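Local atomic coordinates of aminopeptidase YwaD (Bacillus subtilis, PDB entry 6HC6), a protein that hydrolyses peptides from their N-terminus, releasing single amino acids such as arginine, lysine and leucine with the help of two zinc ions per subunit. Residues L41-K46 with A418-T423; T51-S56 with D405-I410; T327-A332 with V396-H401; E334-T339 with S362-Q367. All coordinates share one frame; numbering follows the deposited sequence.

Interaction 1 and interaction 2 both pin helix 45-59 to later parts of the chain: the first at its lead-in, against helix 412-430, the second along its side, against the loop that precedes that helix. Both are buried and mainly apolar, each with one bridging water. Interaction 3 is partly buried and aromatic, joining two loops, one of which carries a zinc ligand; it touches interaction 2 where H409 meets S328 and W399. Interaction 4 differs in kind: backbone hydrogen bonds unite two parallel strands at the rim of the sheet, and L335 and L363 there touch L421 of the 418-423 segment in interaction 1.

Interaction 1 of 4, residues L41-K46 with A418-T423; sequences LPFKAK and AGDLVT. With ACT (acetate ion), chain F.
The lead-in to helix 45-59 docks on helix 412-430 of the M28 peptidase fold, where the ring of F43 lies against the backbone of G419. G419 CA sits 3.5 Å from the centroid of the F43 ring and only 12° off its normal, a CH-pi contact over the middle of one face. CG of F43 is anti to the backbone N (chi1 -175°), and the CB bond points toward the helix. The close approach is consistent with the lack of a CB on G419.

T423 OG1 comes to F43 CD2 at 3.5 Å, obliquely to the ring, and the same hydroxyl donates to G419 O at 2.7 Å. That carbonyl oxygen also accepts from T423 N, on the opposite face of its plane, so two bonds grip it. T423 CG2 meets L41 CB at 4.0 Å, the two side chains running past one another in opposite senses.

A water ties the segments by donating to L41 O at 2.7 Å and to D420 OD1 at 2.8 Å. The other carboxylate oxygen, D420 OD2, accepts from Q416, whose amide also bonds F43 O and A45 N. K44 and K46 share one oxygen of an acetate, probably from the crystallisation liquor. An inverse gamma turn at P42 and the N-cap K44 thus lead into helix 45-59, packed against helix 412-430 of the M28 fold.

Interaction 2 of 4, residues T51-S56 with D405-I410; sequences TISQLS and DSIEHI
I407 reaches helix 45-59 because its CG1 is anti to the backbone N (chi1 -154°) and the chain stays extended to CD1. That methyl lands on the helix backbone, with I407 CD1 3.5 Å from S53 N and 3.7 Å from S53 CB. I52 also packs on I407: its CG2 meets I407 CG1 at 3.9 Å, the two side chains crossing at a slant. I52 CD1 reaches instead to I410 CG2, tip to tip, at 3.9 Å.

The polar part of the contact rests on S56. Its OG stands between the backbone N and the carbonyl carbon (chi1 70°) and turns back to donate to I52 O at 2.8 Å, from 43° above the carbonyl plane. S56 N bonds the same oxygen from the opposite face. A water donates to S56 OG at 3.0 Å and accepts from I407 N at 2.8 Å, linking the helix to the start of the 3-10 segment 407-408. An alanine in place of S56 would probably leave this water without its acceptor on the helix, so that this water link between I407 N and the helix would be broken, while I52 O would still be held by the backbone N.

Two backbone bonds, H409 N to S406 O and I410 N to I407 O, hold the turn in shape. Just before it, D405 accepts from the backbone N of N261 and of the zinc ligand D262. Helix 260-277 borders both segments, touching I52 and I410, while helix 67-82 packs against L55 and I407 also rests on Y49 and E57 of its partner helix.

Interaction 3 of 4, residues T327-A332 with V396-H401; sequences TSWEKA and VEPWYH. With ZN (zinc ion), chain E.
In the loops next to the zinc site, the segment that ends in the zinc ligand H401 packs E397, P398 and W399 against the indole of W329. P398 CD lies 3.5 Å from the centroid of the five-membered ring of W329 and 13° off its normal; on the same face, E397 CA stands over the six-membered ring at 4.0 Å from its centroid. Both are CH-pi contacts, and K331 CB lies over the opposite face.

W329 in turn offers its edge to the face of W399, a T-shaped pair with ring centroids 5.3 Å apart and planes at 79°. The joint is closed by W329 CB, 3.6 Å from W399 CZ3. An ST turn braces the start of the first loop: W329 N donates to T327 OG1 at 3.1 Å, and that oxygen sits at the edge of the W399 ring, near its plane. E397 OE1 accepts from N261, which neighbours the zinc ligand D262.

D453 accepts from H401 ND1, a second-shell partner that is likely to hold the imidazole in orientation. H401 NE2 binds the zinc ion at 2.1 Å and, with a water, D262, E295 and E452, makes one site of the two-zinc centre of M28 aminopeptidases.

Interaction 4 of 4, residues E334-T339 with S362-Q367; sequences ELYVNT and SLSLTQ
The ring of Y336 meets S364 CB and T366 CG2 obliquely, while one of its faces takes E334 CG, 3.7 Å above the plane and toward the rim. A second flat group, the carboxylate of E334, is swung over the neighbouring strand by a bend in its chain (chi2 79°). S364 OG donates to E334 OE1 at 2.5 Å, on the anti side and 20° out of the carboxylate plane. A water donates to the other oxygen, E334 OE2, at 2.9 Å. An alanine in place of E334 removes CG and the carboxylate, which would probably leave the S364 hydroxyl without this acceptor and open a gap over that face of the Y336 ring.

Five backbone bonds give the parallel register. L335 N, V337 N and T339 N donate to S362 O, S364 O and T366 O; S364 N and T366 N donate back to L335 O and V337 O.

On the face carrying L335, V337, T339, L363, L365 and Q367, the side-chain contacts are mostly apolar. L335 CD2 and L363 CD1 lie side by side at 3.9 Å, V337 CG2 meets L363 CD1 at 3.8 Å, and T339 CG2 meets L365 CD1 at 3.8 Å, the last two side chains crossing at about a right angle. W348 packs on V337, L363 and L365, and L421 of helix 412-430 on L335 and L363. The segment axes run 32° apart, and with helix 346-358 between them the strands form a beta-alpha-beta crossover at the edge of the M28 sheet.

Interaction 1 of 4, residues L41-K46 with A418-T423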
# COMPACT_ATOMS: atom_id res chain seq x y z
N LEU A 41 -4.26 18.20 -23.11
CA LEU A 41 -4.56 17.05 -22.26
C LEU A 41 -5.35 17.55 -21.06
O LEU A 41 -4.77 17.92 -20.04
CB LEU A 41 -3.28 16.34 -21.84
CG LEU A 41 -2.31 16.03 -22.98
CD1 LEU A 41 -0.93 15.67 -22.46
CD2 LEU A 41 -2.90 14.91 -23.82
N PRO A 42 -6.69 17.59 -21.16
CA PRO A 42 -7.54 18.23 -20.13
C PRO A 42 -7.77 17.36 -18.89
O PRO A 42 -8.88 16.92 -18.59
CB PRO A 42 -8.84 18.50 -20.90
CG PRO A 42 -8.90 17.41 -21.92
CD PRO A 42 -7.47 17.15 -22.33
N PHE A 43 -6.69 17.10 -18.15
CA PHE A 43 -6.82 16.45 -16.86
C PHE A 43 -7.59 17.36 -15.91
O PHE A 43 -7.25 18.54 -15.77
CB PHE A 43 -5.44 16.11 -16.28
CG PHE A 43 -5.50 15.33 -14.99
CD1 PHE A 43 -5.73 15.98 -13.77
CD2 PHE A 43 -5.33 13.95 -14.98
CE1 PHE A 43 -5.80 15.26 -12.59
CE2 PHE A 43 -5.39 13.23 -13.81
CZ PHE A 43 -5.63 13.88 -12.60
N LYS A 44 -8.63 16.84 -15.27
CA LYS A 44 -9.46 17.64 -14.37
C LYS A 44 -9.47 17.02 -12.98
O LYS A 44 -10.06 15.95 -12.77
CB LYS A 44 -10.88 17.79 -14.92
CG LYS A 44 -10.90 18.57 -16.23
CD LYS A 44 -12.30 18.75 -16.75
CE LYS A 44 -12.29 19.25 -18.19
NZ LYS A 44 -13.67 19.55 -18.64
N ALA A 45 -8.83 17.70 -12.04
CA ALA A 45 -8.74 17.19 -10.67
C ALA A 45 -10.12 17.05 -10.04
O ALA A 45 -10.30 16.22 -9.14
CB ALA A 45 -7.86 18.11 -9.82
N LYS A 46 -11.12 17.82 -10.48
CA LYS A 46 -12.45 17.66 -9.89
C LYS A 46 -12.98 16.25 -10.11
O LYS A 46 -13.63 15.68 -9.23
CB LYS A 46 -13.43 18.71 -10.44
CG LYS A 46 -13.82 18.52 -11.90
CD LYS A 46 -14.75 19.63 -12.39
CE LYS A 46 -15.12 19.41 -13.85
NZ LYS A 46 -15.90 20.55 -14.43
N ALA A 418 -0.03 16.96 -9.91
CA ALA A 418 0.43 15.59 -10.12
C ALA A 418 -0.20 15.00 -11.38
O ALA A 418 0.48 14.39 -12.21
CB ALA A 418 0.12 14.72 -8.91
N GLY A 419 -1.52 15.18 -11.53
CA GLY A 419 -2.19 14.67 -12.72
C GLY A 419 -1.64 15.24 -14.01
O GLY A 419 -1.41 14.52 -14.98
N ASP A 420 -1.43 16.56 -14.04
CA ASP A 420 -0.88 17.18 -15.25
C ASP A 420 0.53 16.68 -15.54
O ASP A 420 0.88 16.44 -16.70
CB ASP A 420 -0.89 18.70 -15.12
CG ASP A 420 -2.28 19.29 -15.31
OD1 ASP A 420 -3.08 18.69 -16.06
OD2 ASP A 420 -2.57 20.35 -14.71
N LEU A 421 1.34 16.48 -14.50
CA LEU A 421 2.72 16.04 -14.72
C LEU A 421 2.76 14.61 -15.25
O LEU A 421 3.42 14.33 -16.26
CB LEU A 421 3.53 16.17 -13.43
CG LEU A 421 5.03 15.81 -13.45
CD1 LEU A 421 5.29 14.29 -13.38
CD2 LEU A 421 5.72 16.42 -14.66
N VAL A 422 2.09 13.68 -14.57
CA VAL A 422 2.17 12.28 -14.99
C VAL A 422 1.42 12.07 -16.30
O VAL A 422 1.80 11.22 -17.12
CB VAL A 422 1.67 11.35 -13.88
CG1 VAL A 422 1.93 9.90 -14.25
CG2 VAL A 422 2.33 11.68 -12.54
N THR A 423 0.34 12.83 -16.53
CA THR A 423 -0.34 12.70 -17.82
C THR A 423 0.57 13.13 -18.96
O THR A 423 0.62 12.48 -20.01
CB THR A 423 -1.64 13.52 -17.83
OG1 THR A 423 -2.56 12.96 -16.89
CG2 THR A 423 -2.28 13.50 -19.21
C ACT F . -16.94 18.31 -17.36
O ACT F . -16.21 19.34 -17.40
OXT ACT F . -17.03 17.45 -16.44
CH3 ACT F . -17.86 18.08 -18.62
O HOH W 1 -2.75 17.22 -18.37

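Interaction 2 of 4, residues T51-S56 with D405-I410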
# COMPACT_ATOMS: atom_id res chain seq x y z
N THR A 51 -13.89 10.80 -7.59
CA THR A 51 -13.56 9.38 -7.42
C THR A 51 -13.04 9.10 -6.02
O THR A 51 -13.36 8.07 -5.43
CB THR A 51 -12.54 8.97 -8.47
OG1 THR A 51 -13.11 9.17 -9.77
CG2 THR A 51 -12.17 7.49 -8.30
N ILE A 52 -12.23 10.01 -5.48
CA ILE A 52 -11.73 9.82 -4.11
C ILE A 52 -12.88 9.81 -3.11
O ILE A 52 -12.87 9.05 -2.13
CB ILE A 52 -10.71 10.92 -3.75
CG1 ILE A 52 -9.47 10.80 -4.62
CG2 ILE A 52 -10.34 10.82 -2.25
CD1 ILE A 52 -8.50 11.97 -4.36
N SER A 53 -13.87 10.69 -3.30
CA SER A 53 -15.05 10.70 -2.44
C SER A 53 -15.80 9.37 -2.52
O SER A 53 -16.23 8.83 -1.49
CB SER A 53 -15.99 11.84 -2.82
OG SER A 53 -17.15 11.84 -2.02
N GLN A 54 -15.99 8.86 -3.73
CA GLN A 54 -16.66 7.57 -3.88
C GLN A 54 -15.91 6.48 -3.12
O GLN A 54 -16.52 5.64 -2.45
CB GLN A 54 -16.77 7.21 -5.35
CG GLN A 54 -17.69 8.10 -6.15
CD GLN A 54 -17.86 7.61 -7.58
OE1 GLN A 54 -16.89 7.52 -8.33
NE2 GLN A 54 -19.09 7.28 -7.95
N LEU A 55 -14.58 6.47 -3.22
CA LEU A 55 -13.80 5.39 -2.62
C LEU A 55 -13.66 5.57 -1.12
O LEU A 55 -13.80 4.59 -0.37
CB LEU A 55 -12.42 5.31 -3.26
CG LEU A 55 -12.34 4.86 -4.72
CD1 LEU A 55 -10.98 5.18 -5.31
CD2 LEU A 55 -12.67 3.37 -4.87
N SER A 56 -13.37 6.78 -0.65
CA SER A 56 -13.00 6.97 0.75
C SER A 56 -14.15 7.43 1.63
O SER A 56 -14.07 7.27 2.85
CB SER A 56 -11.86 7.98 0.87
OG SER A 56 -12.32 9.28 0.56
N ASP A 405 -6.41 9.98 7.21
CA ASP A 405 -6.17 9.94 5.76
C ASP A 405 -7.52 10.00 5.05
O ASP A 405 -8.00 9.04 4.44
CB ASP A 405 -5.39 8.69 5.35
CG ASP A 405 -5.05 8.69 3.89
OD1 ASP A 405 -4.60 7.66 3.38
OD2 ASP A 405 -5.24 9.75 3.26
N SER A 406 -8.13 11.18 5.11
CA SER A 406 -9.50 11.41 4.71
C SER A 406 -9.54 12.49 3.63
O SER A 406 -8.56 13.20 3.40
CB SER A 406 -10.34 11.86 5.90
OG SER A 406 -9.87 13.12 6.35
N ILE A 407 -10.70 12.61 2.97
CA ILE A 407 -10.80 13.57 1.88
C ILE A 407 -10.64 15.01 2.37
O ILE A 407 -10.25 15.88 1.58
CB ILE A 407 -12.11 13.36 1.11
CG1 ILE A 407 -11.95 13.84 -0.33
CG2 ILE A 407 -13.29 14.03 1.81
CD1 ILE A 407 -13.09 13.46 -1.24
N GLU A 408 -10.91 15.27 3.66
CA GLU A 408 -10.63 16.58 4.22
C GLU A 408 -9.18 16.98 4.00
O GLU A 408 -8.87 18.18 3.93
CB GLU A 408 -10.99 16.58 5.73
CG GLU A 408 -10.35 17.69 6.52
CD GLU A 408 -10.83 17.73 7.97
OE1 GLU A 408 -10.86 18.84 8.55
OE2 GLU A 408 -11.16 16.66 8.53
N HIS A 409 -8.28 16.01 3.86
CA HIS A 409 -6.86 16.30 3.72
C HIS A 409 -6.37 16.03 2.30
O HIS A 409 -5.22 15.66 2.10
CB HIS A 409 -6.05 15.50 4.74
CG HIS A 409 -6.28 15.94 6.15
ND1 HIS A 409 -6.64 15.07 7.16
CD2 HIS A 409 -6.23 17.17 6.72
CE1 HIS A 409 -6.80 15.75 8.29
NE2 HIS A 409 -6.55 17.02 8.05
N ILE A 410 -7.25 16.21 1.33
CA ILE A 410 -6.92 16.07 -0.09
C ILE A 410 -6.96 17.46 -0.70
O ILE A 410 -7.88 18.23 -0.42
CB ILE A 410 -7.90 15.12 -0.80
CG1 ILE A 410 -7.63 13.67 -0.39
CG2 ILE A 410 -7.80 15.26 -2.33
CD1 ILE A 410 -6.32 13.11 -0.90
O HOH W 2 -12.43 10.47 3.27

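Interaction 3 of 4, residues T327-A332 with V396-H401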
# COMPACT_ATOMS: atom_id res chain seq x y z
N THR A 327 -2.10 14.82 -1.27
CA THR A 327 -2.24 15.32 0.09
C THR A 327 -2.34 16.84 0.09
O THR A 327 -1.74 17.52 -0.75
CB THR A 327 -1.08 14.89 0.98
OG1 THR A 327 -1.36 15.28 2.33
CG2 THR A 327 0.22 15.56 0.56
N SER A 328 -3.15 17.37 1.01
CA SER A 328 -3.21 18.80 1.26
C SER A 328 -2.11 19.26 2.21
O SER A 328 -1.95 20.47 2.39
CB SER A 328 -4.55 19.21 1.87
OG SER A 328 -4.74 18.56 3.12
N TRP A 329 -1.37 18.32 2.81
CA TRP A 329 -0.34 18.67 3.79
C TRP A 329 0.58 19.73 3.22
O TRP A 329 1.23 19.51 2.20
CB TRP A 329 0.46 17.43 4.18
CG TRP A 329 1.40 17.64 5.35
CD1 TRP A 329 1.11 18.25 6.54
CD2 TRP A 329 2.77 17.23 5.44
NE1 TRP A 329 2.22 18.24 7.36
CE2 TRP A 329 3.25 17.62 6.70
CE3 TRP A 329 3.64 16.55 4.57
CZ2 TRP A 329 4.56 17.37 7.12
CZ3 TRP A 329 4.94 16.31 4.98
CH2 TRP A 329 5.39 16.71 6.25
N GLU A 330 0.62 20.89 3.88
CA GLU A 330 1.26 22.04 3.26
C GLU A 330 2.72 21.78 2.93
O GLU A 330 3.22 22.25 1.90
CB GLU A 330 1.10 23.27 4.15
CG GLU A 330 -0.25 23.96 4.00
CD GLU A 330 -0.15 25.46 4.16
OE1 GLU A 330 0.66 25.92 5.00
OE2 GLU A 330 -0.89 26.19 3.46
N LYS A 331 3.42 21.01 3.76
CA LYS A 331 4.85 20.81 3.54
C LYS A 331 5.18 19.92 2.35
O LYS A 331 6.34 19.93 1.90
CB LYS A 331 5.48 20.24 4.80
CG LYS A 331 5.45 21.26 5.93
CD LYS A 331 5.92 20.70 7.24
CE LYS A 331 7.37 20.29 7.17
NZ LYS A 331 8.17 20.94 8.26
N ALA A 332 4.23 19.15 1.83
CA ALA A 332 4.53 18.12 0.83
C ALA A 332 4.47 18.72 -0.58
O ALA A 332 3.64 18.36 -1.42
CB ALA A 332 3.58 16.93 0.96
N VAL A 396 6.26 12.09 4.25
CA VAL A 396 4.87 12.22 3.85
C VAL A 396 4.06 12.81 5.00
O VAL A 396 4.60 13.10 6.07
CB VAL A 396 4.30 10.87 3.40
CG1 VAL A 396 4.98 10.41 2.13
CG2 VAL A 396 4.45 9.83 4.49
N GLU A 397 2.76 12.99 4.77
CA GLU A 397 1.91 13.67 5.72
C GLU A 397 1.78 12.85 7.00
O GLU A 397 1.96 11.63 7.00
CB GLU A 397 0.53 13.91 5.11
CG GLU A 397 -0.24 12.63 4.82
CD GLU A 397 0.00 12.09 3.42
OE1 GLU A 397 -0.84 11.30 2.95
OE2 GLU A 397 1.03 12.45 2.80
N PRO A 398 1.48 13.52 8.13
CA PRO A 398 1.29 12.79 9.39
C PRO A 398 0.04 11.93 9.39
O PRO A 398 -0.10 11.08 10.28
CB PRO A 398 1.19 13.91 10.43
CG PRO A 398 0.77 15.12 9.66
CD PRO A 398 1.44 14.98 8.32
N TRP A 399 -0.86 12.10 8.43
CA TRP A 399 -2.13 11.40 8.42
C TRP A 399 -2.05 10.02 7.80
O TRP A 399 -3.00 9.24 7.91
CB TRP A 399 -3.17 12.26 7.70
CG TRP A 399 -3.14 13.68 8.21
CD1 TRP A 399 -3.24 14.08 9.51
CD2 TRP A 399 -2.97 14.87 7.44
NE1 TRP A 399 -3.15 15.45 9.60
CE2 TRP A 399 -2.99 15.95 8.34
CE3 TRP A 399 -2.81 15.13 6.07
CZ2 TRP A 399 -2.86 17.27 7.91
CZ3 TRP A 399 -2.69 16.43 5.66
CH2 TRP A 399 -2.71 17.49 6.57
N TYR A 400 -0.93 9.70 7.16
CA TYR A 400 -0.71 8.43 6.48
C TYR A 400 -1.00 7.25 7.41
O TYR A 400 -0.54 7.22 8.55
CB TYR A 400 0.74 8.43 5.98
CG TYR A 400 1.38 7.11 5.63
CD1 TYR A 400 1.23 6.55 4.37
CD2 TYR A 400 2.21 6.46 6.54
CE1 TYR A 400 1.85 5.37 4.03
CE2 TYR A 400 2.83 5.27 6.22
CZ TYR A 400 2.65 4.73 4.96
OH TYR A 400 3.26 3.54 4.61
N HIS A 401 -1.82 6.32 6.91
CA HIS A 401 -2.16 5.09 7.64
C HIS A 401 -2.91 5.36 8.94
O HIS A 401 -2.83 4.57 9.89
CB HIS A 401 -0.91 4.23 7.89
CG HIS A 401 -0.45 3.49 6.67
ND1 HIS A 401 0.50 2.49 6.73
CD2 HIS A 401 -0.81 3.59 5.37
CE1 HIS A 401 0.70 2.00 5.52
NE2 HIS A 401 -0.07 2.67 4.67
ZN ZN E . -0.02 2.33 2.58
O HOH W 3 -3.14 13.48 3.05
O HOH W 4 0.50 1.94 0.36

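Interaction 4 of 4, residues E334-T339 with S362-Q367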
# COMPACT_ATOMS: atom_id res chain seq x y z
N GLU A 334 6.97 18.77 -2.93
CA GLU A 334 7.85 18.19 -3.92
C GLU A 334 7.25 16.89 -4.44
O GLU A 334 6.80 16.06 -3.65
CB GLU A 334 9.24 17.92 -3.32
CG GLU A 334 10.32 17.56 -4.32
CD GLU A 334 10.87 18.77 -5.07
OE1 GLU A 334 11.74 18.58 -5.95
OE2 GLU A 334 10.46 19.91 -4.78
N LEU A 335 7.23 16.72 -5.76
CA LEU A 335 6.72 15.49 -6.36
C LEU A 335 7.91 14.59 -6.64
O LEU A 335 8.76 14.91 -7.48
CB LEU A 335 5.91 15.77 -7.63
CG LEU A 335 5.26 14.53 -8.24
CD1 LEU A 335 4.21 13.91 -7.31
CD2 LEU A 335 4.66 14.85 -9.61
N TYR A 336 7.98 13.47 -5.92
CA TYR A 336 9.09 12.53 -6.05
C TYR A 336 8.78 11.44 -7.06
O TYR A 336 7.65 10.97 -7.15
CB TYR A 336 9.41 11.90 -4.70
CG TYR A 336 10.10 12.88 -3.80
CD1 TYR A 336 11.45 13.17 -3.97
CD2 TYR A 336 9.40 13.56 -2.82
CE1 TYR A 336 12.10 14.09 -3.15
CE2 TYR A 336 10.03 14.49 -2.01
CZ TYR A 336 11.37 14.74 -2.17
OH TYR A 336 12.00 15.67 -1.37
N VAL A 337 9.81 11.06 -7.81
CA VAL A 337 9.80 9.92 -8.72
C VAL A 337 10.72 8.88 -8.09
O VAL A 337 11.95 9.00 -8.15
CB VAL A 337 10.25 10.31 -10.13
CG1 VAL A 337 10.23 9.10 -11.05
CG2 VAL A 337 9.38 11.40 -10.69
N ASN A 338 10.13 7.86 -7.47
CA ASN A 338 10.89 6.85 -6.74
C ASN A 338 11.22 5.68 -7.65
O ASN A 338 10.31 5.02 -8.16
CB ASN A 338 10.07 6.35 -5.54
CG ASN A 338 10.03 7.35 -4.40
OD1 ASN A 338 10.71 7.19 -3.39
ND2 ASN A 338 9.26 8.41 -4.57
N THR A 339 12.50 5.38 -7.83
CA THR A 339 12.91 4.13 -8.45
C THR A 339 13.58 3.25 -7.42
O THR A 339 14.15 3.73 -6.44
CB THR A 339 13.83 4.37 -9.66
OG1 THR A 339 15.07 4.93 -9.21
CG2 THR A 339 13.18 5.32 -10.63
N SER A 362 9.59 21.29 -9.30
CA SER A 362 9.65 20.57 -8.03
C SER A 362 9.51 19.06 -8.22
O SER A 362 8.88 18.36 -7.41
CB SER A 362 8.59 21.08 -7.05
OG SER A 362 8.66 22.50 -6.90
N LEU A 363 10.12 18.54 -9.28
CA LEU A 363 10.21 17.11 -9.54
C LEU A 363 11.59 16.61 -9.13
O LEU A 363 12.61 17.19 -9.52
CB LEU A 363 9.96 16.82 -11.03
CG LEU A 363 9.67 15.36 -11.41
CD1 LEU A 363 8.29 14.99 -10.93
CD2 LEU A 363 9.78 15.16 -12.91
N SER A 364 11.63 15.56 -8.32
CA SER A 364 12.89 15.00 -7.86
C SER A 364 12.91 13.49 -8.08
O SER A 364 11.93 12.80 -7.81
CB SER A 364 13.13 15.31 -6.37
OG SER A 364 13.37 16.69 -6.18
N LEU A 365 14.03 13.00 -8.60
CA LEU A 365 14.28 11.57 -8.65
C LEU A 365 14.87 11.12 -7.32
O LEU A 365 15.75 11.79 -6.76
CB LEU A 365 15.23 11.23 -9.79
CG LEU A 365 15.72 9.79 -9.91
CD1 LEU A 365 14.58 8.88 -10.33
CD2 LEU A 365 16.86 9.69 -10.92
N THR A 366 14.41 9.98 -6.82
CA THR A 366 14.96 9.48 -5.57
C THR A 366 14.77 7.97 -5.52
O THR A 366 14.13 7.37 -6.38
CB THR A 366 14.29 10.17 -4.38
OG1 THR A 366 15.03 9.89 -3.19
CG2 THR A 366 12.84 9.69 -4.25
N GLN A 367 15.38 7.34 -4.52
CA GLN A 367 15.20 5.91 -4.31
C GLN A 367 13.98 5.67 -3.43
O GLN A 367 13.75 6.39 -2.45
CB GLN A 367 16.45 5.29 -3.66
CG GLN A 367 16.46 3.76 -3.63
CD GLN A 367 15.60 3.17 -2.51
OE1 GLN A 367 15.42 3.79 -1.46
NE2 GLN A 367 15.07 1.97 -2.74
O HOH W 5 11.08 22.70 -4.93